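Local coordinates for hypothetical protein BACOVA_04980 (Bacteroides ovatus, PDB 3UFI) that is a putative cell adhesion protein of the fimbrillin-like family and probably serves as a subunit of a bacterial pilus, at residues A36-D41 against Y68-G73; G45-A50 against T62-Q67; A50-A55 against E95-A100. One frame throughout, in Å; residues are numbered along the deposited sequence.

How the contacts relate
All three contacts reach one mixed sheet of the fimbrillin-like fold. Contact 2 pairs strands 43-51 and 66-72, and contact 3 continues from it at the shared Ala50, where strand 43-51 also pairs with 95-102; their centres lie about 10 Å apart. Contact 1 uses the far part of strand 66-72 against the loop before strand 43-51, its centre about 19 Å from that of contact 2. Contact 2 is buried and held mostly by backbone bonds, contact 3 is partly buried with waters at the loop after Asp51, and contact 1, at the surface, depends on a salt bridge and waters. Tyr68 CD1 packs on Val46 CG2 at 3.8 Å, joining contacts 1 and 2.

Contact 1. Residues A36-D41 against Y68-G73; sequences AAWGSD and YRNETG
Asp41 and Arg69 form the charged part of this contact. Arg69 NE donates to Asp41 OD1 at 2.6 Å with an angle of 162° at the hydrogen, and the oxygen uses its anti lone pair. OD1 lies near the guanidinium plane, although the carboxylate is turned 52° from it. The Arg69 chain, extended from CG to NE, crosses the Asp41 side chain at about a right angle. Glu71 OE1 makes a long ion pair with Arg69 NH1, and Arg43 also binds Asp41 OD1.

In van der Waals contact, Trp38 CB meets Asn70 CG of the amide at 3.7 Å, ring and amide planes 27° apart. Trp38 NE1 donates to Gly19 O, and the ring meets Phe76 and Phe155 edge-to-face.

Among the polar links, Asn70 ND2 donates to Gly73 O at 2.6 Å, from above the carbonyl plane. One water bridges Trp38 O and Asn70 OD1; a second accepts from Trp38 N and also lies near Gly73 O. Two acceptors, Ser40 O and Asn70 O, approach to 2.9 Å without bonding, probably unfavourably. With a single direct hydrogen bond between the segments, this loop-to-strand join relies on charge and bridging water, and would probably be sensitive to the ionic surroundings.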
ATOM      1  N   ALA A  36      13.385  -2.345   7.922  1.00 46.14           N
ATOM      2  CA  ALA A  36      14.486  -2.274   6.974  1.00 47.13           C
ATOM      3  C   ALA A  36      14.012  -2.452   5.518  1.00 52.51           C
ATOM      4  O   ALA A  36      14.847  -2.614   4.632  1.00 55.40           O
ATOM      5  CB  ALA A  36      15.555  -3.303   7.343  1.00 48.78           C
ATOM      6  N   ALA A  37      12.695  -2.305   5.262  1.00 46.46           N
ATOM      7  CA  ALA A  37      12.066  -2.437   3.944  1.00 44.51           C
ATOM      8  C   ALA A  37      11.496  -1.098   3.400  1.00 45.46           C
ATOM      9  O   ALA A  37      10.549  -1.119   2.609  1.00 45.71           O
ATOM     10  CB  ALA A  37      10.944  -3.460   4.023  1.00 45.13           C
ATOM     11  N   TRP A  38      12.031   0.052   3.843  1.00 37.44           N
ATOM     12  CA  TRP A  38      11.600   1.355   3.324  1.00 34.28           C
ATOM     13  C   TRP A  38      12.505   1.733   2.166  1.00 39.12           C
ATOM     14  O   TRP A  38      13.694   1.403   2.203  1.00 39.82           O
ATOM     15  CB  TRP A  38      11.699   2.458   4.420  1.00 30.55           C
ATOM     16  CG  TRP A  38      10.717   2.346   5.545  1.00 28.60           C
ATOM     17  CD1 TRP A  38      10.952   1.836   6.786  1.00 31.49           C
ATOM     18  CD2 TRP A  38       9.345   2.764   5.534  1.00 26.70           C
ATOM     19  NE1 TRP A  38       9.809   1.903   7.550  1.00 30.22           N
ATOM     20  CE2 TRP A  38       8.818   2.504   6.819  1.00 30.21           C
ATOM     21  CE3 TRP A  38       8.511   3.358   4.568  1.00 26.66           C
ATOM     22  CZ2 TRP A  38       7.498   2.813   7.162  1.00 28.56           C
ATOM     23  CZ3 TRP A  38       7.207   3.688   4.913  1.00 27.41           C
ATOM     24  CH2 TRP A  38       6.706   3.401   6.190  1.00 28.17           C
ATOM     25  N   GLY A  39      11.977   2.476   1.197  1.00 35.49           N
ATOM     26  CA  GLY A  39      12.780   3.062   0.129  1.00 35.60           C
ATOM     27  C   GLY A  39      13.485   4.275   0.711  1.00 42.59           C
ATOM     28  O   GLY A  39      12.955   4.917   1.630  1.00 41.68           O
ATOM     29  N   SER A  40      14.664   4.611   0.186  1.00 42.26           N
ATOM     30  CA  SER A  40      15.494   5.714   0.676  1.00 44.98           C
ATOM     31  C   SER A  40      14.818   7.122   0.713  1.00 50.62           C
ATOM     32  O   SER A  40      15.210   7.957   1.535  1.00 52.38           O
ATOM     33  CB  SER A  40      16.770   5.819  -0.152  1.00 52.61           C
ATOM     34  OG  SER A  40      17.631   6.805   0.401  1.00 70.37           O
ATOM     35  N   ASP A  41      13.861   7.404  -0.156  1.00 43.87           N
ATOM     36  CA  ASP A  41      13.264   8.746  -0.124  1.00 42.83           C
ATOM     37  C   ASP A  41      11.769   8.682   0.282  1.00 41.09           C
ATOM     38  O   ASP A  41      11.024   9.611  -0.014  1.00 41.53           O
ATOM     39  CB  ASP A  41      13.435   9.391  -1.530  1.00 45.44           C
ATOM     40  CG  ASP A  41      13.007  10.851  -1.676  1.00 52.76           C
ATOM     41  OD1 ASP A  41      13.438  11.685  -0.843  1.00 50.73           O
ATOM     42  OD2 ASP A  41      12.245  11.156  -2.629  1.00 56.85           O
ATOM     43  N   TYR A  68       7.433  13.678   6.857  1.00 25.61           N
ATOM     44  CA  TYR A  68       8.670  13.072   7.351  1.00 24.25           C
ATOM     45  C   TYR A  68       9.251  12.235   6.210  1.00 29.01           C
ATOM     46  O   TYR A  68       8.502  11.697   5.395  1.00 26.04           O
ATOM     47  CB  TYR A  68       8.446  12.211   8.621  1.00 23.42           C
ATOM     48  CG  TYR A  68       8.263  13.015   9.890  1.00 23.60           C
ATOM     49  CD1 TYR A  68       7.079  13.710  10.139  1.00 25.63           C
ATOM     50  CD2 TYR A  68       9.275  13.092  10.841  1.00 24.34           C
ATOM     51  CE1 TYR A  68       6.912  14.461  11.308  1.00 26.91           C
ATOM     52  CE2 TYR A  68       9.128  13.855  12.000  1.00 25.05           C
ATOM     53  CZ  TYR A  68       7.950  14.549  12.221  1.00 29.27           C
ATOM     54  OH  TYR A  68       7.795  15.246  13.383  1.00 31.54           O
ATOM     55  N   ARG A  69      10.578  12.187   6.110  1.00 28.67           N
ATOM     56  CA  ARG A  69      11.262  11.416   5.074  1.00 29.13           C
ATOM     57  C   ARG A  69      12.070  10.298   5.733  1.00 33.04           C
ATOM     58  O   ARG A  69      12.680  10.519   6.771  1.00 31.90           O
ATOM     59  CB  ARG A  69      12.183  12.344   4.258  1.00 32.16           C
ATOM     60  CG  ARG A  69      12.891  11.668   3.096  1.00 44.65           C
ATOM     61  CD  ARG A  69      13.840  12.638   2.434  1.00 56.16           C
ATOM     62  NE  ARG A  69      14.698  11.980   1.447  1.00 64.47           N
ATOM     63  CZ  ARG A  69      15.874  11.419   1.722  1.00 80.60           C
ATOM     64  NH1 ARG A  69      16.337  11.403   2.971  1.00 56.07           N
ATOM     65  NH2 ARG A  69      16.591  10.857   0.755  1.00 73.83           N
ATOM     66  N   ASN A  70      12.140   9.130   5.092  1.00 31.75           N
ATOM     67  CA  ASN A  70      12.969   8.035   5.579  1.00 32.23           C
ATOM     68  C   ASN A  70      14.443   8.417   5.426  1.00 38.66           C
ATOM     69  O   ASN A  70      14.865   8.722   4.324  1.00 39.05           O
ATOM     70  CB  ASN A  70      12.642   6.729   4.842  1.00 30.64           C
ATOM     71  CG  ASN A  70      13.490   5.577   5.295  1.00 45.53           C
ATOM     72  OD1 ASN A  70      14.339   5.074   4.565  1.00 49.89           O
ATOM     73  ND2 ASN A  70      13.334   5.184   6.531  1.00 28.87           N
ATOM     74  N   GLU A  71      15.187   8.494   6.539  1.00 37.71           N
ATOM     75  CA  GLU A  71      16.611   8.831   6.553  1.00 40.32           C
ATOM     76  C   GLU A  71      17.402   7.569   6.202  1.00 50.22           C
ATOM     77  O   GLU A  71      18.029   7.499   5.146  1.00 50.95           O
ATOM     78  CB  GLU A  71      17.015   9.417   7.919  1.00 42.62           C
ATOM     79  CG  GLU A  71      18.444   9.940   7.983  1.00 60.80           C
ATOM     80  CD  GLU A  71      18.728  11.313   7.394  1.00 94.74           C
ATOM     81  OE1 GLU A  71      18.109  11.682   6.368  1.00 94.66           O
ATOM     82  OE2 GLU A  71      19.604  12.012   7.953  1.00 97.34           O
ATOM     83  N   THR A  72      17.297   6.542   7.048  1.00 50.94           N
ATOM     84  CA  THR A  72      17.921   5.222   6.859  1.00 51.74           C
ATOM     85  C   THR A  72      17.231   4.220   7.786  1.00 53.82           C
ATOM     86  O   THR A  72      16.965   4.526   8.948  1.00 52.56           O
ATOM     87  CB  THR A  72      19.458   5.277   7.064  1.00 63.34           C
ATOM     88  OG1 THR A  72      20.010   4.012   6.707  1.00 74.00           O
ATOM     89  CG2 THR A  72      19.878   5.701   8.477  1.00 55.46           C
ATOM     90  N   GLY A  73      16.958   3.039   7.261  1.00 50.19           N
ATOM     91  CA  GLY A  73      16.281   1.998   8.019  1.00 49.50           C
ATOM     92  C   GLY A  73      14.852   2.416   8.213  1.00 50.17           C
ATOM     93  O   GLY A  73      14.227   2.861   7.264  1.00 50.37           O
TER
HETATM   94  O   HOH W   1      15.940   2.804   3.692  1.00 42.95           O
HETATM   95  O   HOH W   2      14.728   0.705   5.246  1.00 47.38           O

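Contact 2. Residues G45-A50 against T62-Q67; sequences GVTVEA and TYINIQ
Thr47 meets 62-67 through both branches of its side chain, just where regular strand pairing gives way. Its CB lies 4.0 Å from Asn65 N. From there OG1, anti to the carbonyl carbon (chi1 -57°), accepts a bond from Asn65 N of 3.0 Å with an angle of 168° at the hydrogen. The other branch, CG2, stands anti to the backbone N and comes within 3.9 Å of Tyr63 O, with Ile64 CA at 4.0 Å from the same CG2. One branch thus satisfies a backbone N-H while the other packs against the chain beside it.

That N-H has a poor angle to Val46 O, consistent with the G1 beta bulge in which Asn65 and Ile66 both face Val46. At the bulge, Val46 and Ile66 form an antiparallel hydrogen-bonded pair, with Val46 N to Ile66 O at 2.9 Å and Ile66 N to Val46 O at 3.0 Å. On the other side of Thr47, Val48 N donates to Tyr63 O at 2.8 Å, nearly along the C=O axis. Tyr63 is the centre of an inverse gamma turn, and its CB meets Val48 CG2 at 3.6 Å, the two side chains lying side by side and pointing the same way.

Asn65 has left-handed backbone angles, as suits position 1 of a G1 bulge, and its amide is fixed elsewhere: OD1 by Tyr101 OH, and ND2 by the carbonyls of Gln105 and Ala107. Helix 59-62 ends just before Tyr63, and the contact covers the residues between that helix and strand 66-72. The other edge of strand 43-51 is bonded to strand 95-102, whose Leu98 and Ala100 touch Val46, while Ile88 and Leu90 of a loop pack on Val46 and Val48.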
ATOM      1  N   GLY A  45       3.048  11.033   6.227  1.00 26.63           N
ATOM      2  CA  GLY A  45       2.345  12.160   6.822  1.00 27.26           C
ATOM      3  C   GLY A  45       1.967  11.772   8.229  1.00 30.42           C
ATOM      4  O   GLY A  45       1.419  10.693   8.416  1.00 29.17           O
ATOM      5  N   VAL A  46       2.320  12.596   9.228  1.00 27.53           N
ATOM      6  CA  VAL A  46       2.091  12.337  10.670  1.00 25.76           C
ATOM      7  C   VAL A  46       1.103  13.376  11.241  1.00 30.96           C
ATOM      8  O   VAL A  46       1.268  14.585  11.062  1.00 28.41           O
ATOM      9  CB  VAL A  46       3.429  12.298  11.471  1.00 28.74           C
ATOM     10  CG1 VAL A  46       3.186  12.077  12.970  1.00 27.90           C
ATOM     11  CG2 VAL A  46       4.360  11.200  10.920  1.00 27.69           C
ATOM     12  N   THR A  47       0.044  12.877  11.897  1.00 29.99           N
ATOM     13  CA  THR A  47      -0.999  13.699  12.481  1.00 29.77           C
ATOM     14  C   THR A  47      -1.133  13.405  13.985  1.00 33.40           C
ATOM     15  O   THR A  47      -1.222  12.241  14.381  1.00 31.84           O
ATOM     16  CB  THR A  47      -2.329  13.433  11.745  1.00 32.42           C
ATOM     17  OG1 THR A  47      -2.149  13.704  10.357  1.00 32.53           O
ATOM     18  CG2 THR A  47      -3.491  14.272  12.272  1.00 27.10           C
ATOM     19  N   VAL A  48      -1.220  14.472  14.793  1.00 30.60           N
ATOM     20  CA  VAL A  48      -1.517  14.400  16.226  1.00 30.89           C
ATOM     21  C   VAL A  48      -3.042  14.386  16.310  1.00 38.17           C
ATOM     22  O   VAL A  48      -3.691  15.389  16.011  1.00 36.21           O
ATOM     23  CB  VAL A  48      -0.862  15.517  17.055  1.00 33.74           C
ATOM     24  CG1 VAL A  48      -1.293  15.424  18.519  1.00 34.15           C
ATOM     25  CG2 VAL A  48       0.657  15.445  16.935  1.00 32.48           C
ATOM     26  N   GLU A  49      -3.596  13.198  16.574  1.00 40.05           N
ATOM     27  CA  GLU A  49      -5.031  12.929  16.606  1.00 44.01           C
ATOM     28  C   GLU A  49      -5.661  13.450  17.887  1.00 54.34           C
ATOM     29  O   GLU A  49      -6.604  14.236  17.834  1.00 56.37           O
ATOM     30  CB  GLU A  49      -5.297  11.411  16.434  1.00 45.63           C
ATOM     31  CG  GLU A  49      -6.726  10.997  16.766  1.00 64.71           C
ATOM     32  CD  GLU A  49      -7.113   9.559  16.491  1.00 96.69           C
ATOM     33  OE1 GLU A  49      -6.796   9.054  15.390  1.00101.30           O
ATOM     34  OE2 GLU A  49      -7.800   8.959  17.352  1.00 93.38           O
ATOM     35  N   ALA A  50      -5.137  13.008  19.024  1.00 53.92           N
ATOM     36  CA  ALA A  50      -5.636  13.339  20.348  1.00 55.20           C
ATOM     37  C   ALA A  50      -4.515  13.630  21.315  1.00 60.16           C
ATOM     38  O   ALA A  50      -3.445  13.032  21.243  1.00 55.53           O
ATOM     39  CB  ALA A  50      -6.486  12.189  20.891  1.00 56.12           C
ATOM     40  N   THR A  62      -2.313  22.086  14.743  1.00 45.13           N
ATOM     41  CA  THR A  62      -1.128  22.453  13.943  1.00 43.04           C
ATOM     42  C   THR A  62      -0.483  21.238  13.270  1.00 40.78           C
ATOM     43  O   THR A  62      -0.080  21.305  12.104  1.00 38.58           O
ATOM     44  CB  THR A  62      -0.074  23.147  14.854  1.00 53.18           C
ATOM     45  OG1 THR A  62      -0.680  24.252  15.512  1.00 63.29           O
ATOM     46  CG2 THR A  62       1.178  23.631  14.100  1.00 48.71           C
ATOM     47  N   TYR A  63      -0.327  20.159  14.047  1.00 34.63           N
ATOM     48  CA  TYR A  63       0.385  18.959  13.658  1.00 31.57           C
ATOM     49  C   TYR A  63      -0.539  17.966  12.962  1.00 34.85           C
ATOM     50  O   TYR A  63      -0.915  16.916  13.499  1.00 32.90           O
ATOM     51  CB  TYR A  63       1.101  18.373  14.868  1.00 30.45           C
ATOM     52  CG  TYR A  63       2.032  19.360  15.547  1.00 30.00           C
ATOM     53  CD1 TYR A  63       2.948  20.110  14.808  1.00 30.47           C
ATOM     54  CD2 TYR A  63       2.051  19.492  16.937  1.00 30.74           C
ATOM     55  CE1 TYR A  63       3.852  20.975  15.435  1.00 30.26           C
ATOM     56  CE2 TYR A  63       2.953  20.351  17.576  1.00 31.12           C
ATOM     57  CZ  TYR A  63       3.857  21.083  16.820  1.00 37.31           C
ATOM     58  OH  TYR A  63       4.758  21.920  17.436  1.00 39.61           O
ATOM     59  N   ILE A  64      -0.897  18.343  11.733  1.00 30.30           N
ATOM     60  CA  ILE A  64      -1.741  17.570  10.840  1.00 29.47           C
ATOM     61  C   ILE A  64      -0.972  17.332   9.541  1.00 31.80           C
ATOM     62  O   ILE A  64      -0.463  18.293   8.978  1.00 32.51           O
ATOM     63  CB  ILE A  64      -3.084  18.310  10.591  1.00 32.57           C
ATOM     64  CG1 ILE A  64      -3.856  18.542  11.908  1.00 33.49           C
ATOM     65  CG2 ILE A  64      -3.944  17.578   9.545  1.00 30.80           C
ATOM     66  CD1 ILE A  64      -4.987  19.599  11.789  1.00 32.62           C
ATOM     67  N   ASN A  65      -0.870  16.066   9.074  1.00 27.39           N
ATOM     68  CA  ASN A  65      -0.221  15.741   7.800  1.00 26.62           C
ATOM     69  C   ASN A  65       1.184  16.403   7.683  1.00 28.67           C
ATOM     70  O   ASN A  65       1.498  17.057   6.694  1.00 26.14           O
ATOM     71  CB  ASN A  65      -1.134  16.204   6.631  1.00 24.34           C
ATOM     72  CG  ASN A  65      -0.793  15.622   5.295  1.00 35.34           C
ATOM     73  OD1 ASN A  65      -0.558  14.426   5.166  1.00 30.65           O
ATOM     74  ND2 ASN A  65      -0.796  16.453   4.258  1.00 27.12           N
ATOM     75  N   ILE A  66       2.019  16.212   8.696  1.00 26.80           N
ATOM     76  CA  ILE A  66       3.375  16.757   8.707  1.00 26.16           C
ATOM     77  C   ILE A  66       4.234  15.768   7.952  1.00 28.91           C
ATOM     78  O   ILE A  66       4.227  14.600   8.300  1.00 27.25           O
ATOM     79  CB  ILE A  66       3.888  17.044  10.155  1.00 28.02           C
ATOM     80  CG1 ILE A  66       2.925  17.986  10.933  1.00 29.26           C
ATOM     81  CG2 ILE A  66       5.345  17.562  10.150  1.00 24.80           C
ATOM     82  CD1 ILE A  66       2.617  19.414  10.301  1.00 31.01           C
ATOM     83  N   GLN A  67       4.965  16.229   6.924  1.00 26.87           N
ATOM     84  CA  GLN A  67       5.793  15.332   6.124  1.00 25.82           C
ATOM     85  C   GLN A  67       7.115  14.980   6.821  1.00 28.66           C
ATOM     86  O   GLN A  67       7.810  15.863   7.293  1.00 27.69           O
ATOM     87  CB  GLN A  67       6.078  15.936   4.736  1.00 26.64           C
ATOM     88  CG  GLN A  67       6.677  14.884   3.779  1.00 25.32           C
ATOM     89  CD  GLN A  67       7.110  15.429   2.451  1.00 35.44           C
ATOM     90  OE1 GLN A  67       7.449  14.682   1.553  1.00 31.11           O
ATOM     91  NE2 GLN A  67       7.126  16.733   2.286  1.00 24.21           N
TER

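Contact 3. Residues A50-A55 against E95-A100; sequences ADEDNA and EFTLNA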
ATOM      1  N   ALA A  50      -5.137  13.008  19.024  1.00 53.92           N
ATOM      2  CA  ALA A  50      -5.636  13.339  20.348  1.00 55.20           C
ATOM      3  C   ALA A  50      -4.515  13.630  21.315  1.00 60.16           C
ATOM      4  O   ALA A  50      -3.445  13.032  21.243  1.00 55.53           O
ATOM      5  CB  ALA A  50      -6.486  12.189  20.891  1.00 56.12           C
ATOM      6  N   ASP A  51      -4.794  14.597  22.200  1.00 62.50           N
ATOM      7  CA  ASP A  51      -4.033  15.073  23.341  1.00 65.01           C
ATOM      8  C   ASP A  51      -4.930  14.733  24.519  1.00 74.90           C
ATOM      9  O   ASP A  51      -6.006  15.324  24.655  1.00 74.72           O
ATOM     10  CB  ASP A  51      -3.754  16.591  23.185  1.00 67.21           C
ATOM     11  CG  ASP A  51      -2.975  17.285  24.300  1.00 78.21           C
ATOM     12  OD1 ASP A  51      -2.954  16.758  25.440  1.00 78.29           O
ATOM     13  OD2 ASP A  51      -2.390  18.362  24.035  1.00 85.37           O
ATOM     14  N   GLU A  52      -4.558  13.704  25.299  1.00 76.27           N
ATOM     15  CA  GLU A  52      -5.377  13.206  26.409  1.00 79.01           C
ATOM     16  C   GLU A  52      -5.493  14.209  27.574  1.00 88.58           C
ATOM     17  O   GLU A  52      -6.478  14.146  28.312  1.00 89.52           O
ATOM     18  CB  GLU A  52      -4.864  11.847  26.906  1.00 80.33           C
ATOM     19  CG  GLU A  52      -5.571  10.652  26.278  1.00 91.55           C
ATOM     20  CD  GLU A  52      -5.414  10.454  24.779  1.00113.12           C
ATOM     21  OE1 GLU A  52      -4.290  10.131  24.331  1.00103.65           O
ATOM     22  OE2 GLU A  52      -6.431  10.574  24.058  1.00108.56           O
ATOM     23  N   ASP A  53      -4.536  15.147  27.709  1.00 88.31           N
ATOM     24  CA  ASP A  53      -4.566  16.155  28.773  1.00 90.88           C
ATOM     25  C   ASP A  53      -5.423  17.380  28.379  1.00 99.59           C
ATOM     26  O   ASP A  53      -6.246  17.822  29.187  1.00100.55           O
ATOM     27  CB  ASP A  53      -3.139  16.583  29.171  1.00 92.35           C
ATOM     28  CG  ASP A  53      -2.463  15.691  30.209  1.00101.88           C
ATOM     29  OD1 ASP A  53      -2.948  14.551  30.431  1.00101.32           O
ATOM     30  OD2 ASP A  53      -1.447  16.131  30.795  1.00108.75           O
ATOM     31  N   ASN A  54      -5.238  17.917  27.151  1.00 98.33           N
ATOM     32  CA  ASN A  54      -5.996  19.070  26.644  1.00 99.84           C
ATOM     33  C   ASN A  54      -6.880  18.627  25.466  1.00106.32           C
ATOM     34  O   ASN A  54      -6.364  18.270  24.403  1.00105.15           O
ATOM     35  CB  ASN A  54      -5.062  20.227  26.235  1.00101.01           C
ATOM     36  CG  ASN A  54      -4.000  20.591  27.250  1.00127.79           C
ATOM     37  OD1 ASN A  54      -4.263  21.271  28.250  1.00123.46           O
ATOM     38  ND2 ASN A  54      -2.763  20.174  26.993  1.00118.66           N
ATOM     39  N   ALA A  55      -8.212  18.634  25.668  1.00105.70           N
ATOM     40  CA  ALA A  55      -9.202  18.211  24.667  1.00106.07           C
ATOM     41  C   ALA A  55      -9.289  19.164  23.448  1.00110.63           C
ATOM     42  O   ALA A  55      -9.713  18.724  22.371  1.00110.25           O
ATOM     43  CB  ALA A  55     -10.572  18.084  25.317  1.00108.19           C
ATOM     44  N   GLU A  95      -0.416  11.688  27.567  1.00 39.27           N
ATOM     45  CA  GLU A  95      -0.370  10.783  26.422  1.00 37.62           C
ATOM     46  C   GLU A  95      -1.029  11.404  25.212  1.00 39.15           C
ATOM     47  O   GLU A  95      -1.893  12.268  25.345  1.00 39.27           O
ATOM     48  CB  GLU A  95      -1.053   9.454  26.742  1.00 39.22           C
ATOM     49  CG  GLU A  95      -0.402   8.703  27.892  1.00 49.80           C
ATOM     50  CD  GLU A  95      -0.847   7.268  28.080  1.00 72.54           C
ATOM     51  OE1 GLU A  95      -2.008   6.943  27.739  1.00 64.42           O
ATOM     52  OE2 GLU A  95      -0.024   6.467  28.579  1.00 77.12           O
ATOM     53  N   PHE A  96      -0.613  10.960  24.028  1.00 32.81           N
ATOM     54  CA  PHE A  96      -1.139  11.411  22.744  1.00 30.27           C
ATOM     55  C   PHE A  96      -1.406  10.230  21.863  1.00 35.36           C
ATOM     56  O   PHE A  96      -0.790   9.175  22.033  1.00 35.26           O
ATOM     57  CB  PHE A  96      -0.148  12.353  22.043  1.00 30.31           C
ATOM     58  CG  PHE A  96       0.197  13.612  22.805  1.00 32.27           C
ATOM     59  CD1 PHE A  96       1.160  13.596  23.811  1.00 34.13           C
ATOM     60  CD2 PHE A  96      -0.418  14.823  22.494  1.00 32.87           C
ATOM     61  CE1 PHE A  96       1.466  14.758  24.518  1.00 35.33           C
ATOM     62  CE2 PHE A  96      -0.091  15.987  23.182  1.00 35.51           C
ATOM     63  CZ  PHE A  96       0.845  15.951  24.188  1.00 34.58           C
ATOM     64  N   THR A  97      -2.332  10.404  20.929  1.00 32.26           N
ATOM     65  CA  THR A  97      -2.628   9.462  19.873  1.00 31.02           C
ATOM     66  C   THR A  97      -2.152  10.105  18.584  1.00 32.18           C
ATOM     67  O   THR A  97      -2.491  11.252  18.306  1.00 30.44           O
ATOM     68  CB  THR A  97      -4.096   9.054  19.817  1.00 37.04           C
ATOM     69  OG1 THR A  97      -4.449   8.452  21.056  1.00 38.89           O
ATOM     70  CG2 THR A  97      -4.376   8.077  18.670  1.00 30.85           C
ATOM     71  N   LEU A  98      -1.341   9.377  17.817  1.00 28.90           N
ATOM     72  CA  LEU A  98      -0.825   9.861  16.539  1.00 28.33           C
ATOM     73  C   LEU A  98      -1.126   8.877  15.454  1.00 32.25           C
ATOM     74  O   LEU A  98      -1.078   7.675  15.696  1.00 33.38           O
ATOM     75  CB  LEU A  98       0.715  10.077  16.600  1.00 27.58           C
ATOM     76  CG  LEU A  98       1.249  11.444  17.049  1.00 29.97           C
ATOM     77  CD1 LEU A  98       0.956  11.713  18.536  1.00 28.51           C
ATOM     78  CD2 LEU A  98       2.753  11.521  16.824  1.00 30.19           C
ATOM     79  N   ASN A  99      -1.420   9.369  14.254  1.00 28.69           N
ATOM     80  CA  ASN A  99      -1.695   8.563  13.056  0.50 27.92           C
ATOM     81  C   ASN A  99      -0.645   8.839  12.029  1.00 30.48           C
ATOM     82  O   ASN A  99      -0.121   9.956  12.006  1.00 29.28           O
ATOM     83  CB  ASN A  99      -3.068   8.895  12.429  0.50 27.51           C
ATOM     84  CG  ASN A  99      -4.256   8.750  13.318  0.50 41.51           C
ATOM     85  OD1 ASN A  99      -4.424   7.757  14.025  0.50 34.60           O
ATOM     86  ND2 ASN A  99      -5.140   9.727  13.251  0.50 35.99           N
ATOM     87  N   ALA A 100      -0.350   7.890  11.161  1.00 27.28           N
ATOM     88  CA  ALA A 100       0.596   8.148  10.094  1.00 26.43           C
ATOM     89  C   ALA A 100       0.190   7.357   8.867  1.00 27.87           C
ATOM     90  O   ALA A 100      -0.512   6.358   8.986  1.00 25.68           O
ATOM     91  CB  ALA A 100       2.018   7.808  10.539  1.00 26.68           C
TER
HETATM   92  O   HOH W   3      -1.477  14.929  26.663  1.00 49.75           O
HETATM   93  O   HOH W   4      -3.094   7.451  24.005  1.00 52.44           O
HETATM   94  O   HOH W   5      -2.804  11.766  29.413  1.00 55.56           O
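Asp51 and Phe96 lie side by side and point the same way, on one face of the sheet, at an antiparallel non-hydrogen-bonded pair. Phe96 CE2 is the atom that meets the carboxylate, 3.4 Å from Asp51 CG, and the ring is turned 49° from the carboxylate plane. Asp51 CG is anti to the backbone N (chi1 179°), while Phe96 CG is anti to its own carbonyl carbon. A water that donates to Asp51 OD1 and Glu95 O lies over one face of the Phe96 ring, toward its rim.

The same carboxylate organises the turn. Asp51 OD1 accepts from Asn54 N at 3.1 Å, met from above the carboxylate plane, which makes an Asx motif.

On the opposite face, Ala50 CB faces Thr97 CB at 4.1 Å. Their backbones form a hydrogen-bonded pair: Thr97 N to Ala50 O is 2.9 Å, whereas Ala50 N to Thr97 O is longer at 3.3 Å. The Glu52 chain bends at chi2 and crosses Thr97 obliquely. Its nearest neighbour for OE1 is Glu95 O at 3.4 Å, two acceptors that do not bond; a water donates to Glu52 OE1.

Glu49 and Ala50 both face Thr97, a classic beta bulge near the end of strand 43-51. That strand stops at Asp51, and the bond from Glu52 N to Glu95 O, 3.0 Å, follows it as the chain turns away. Strand 138-146 borders 95-102 on its other edge, with Thr97 touching Gln141 and Thr143, while Phe96 packs on Val48 and on Leu90 of a loop.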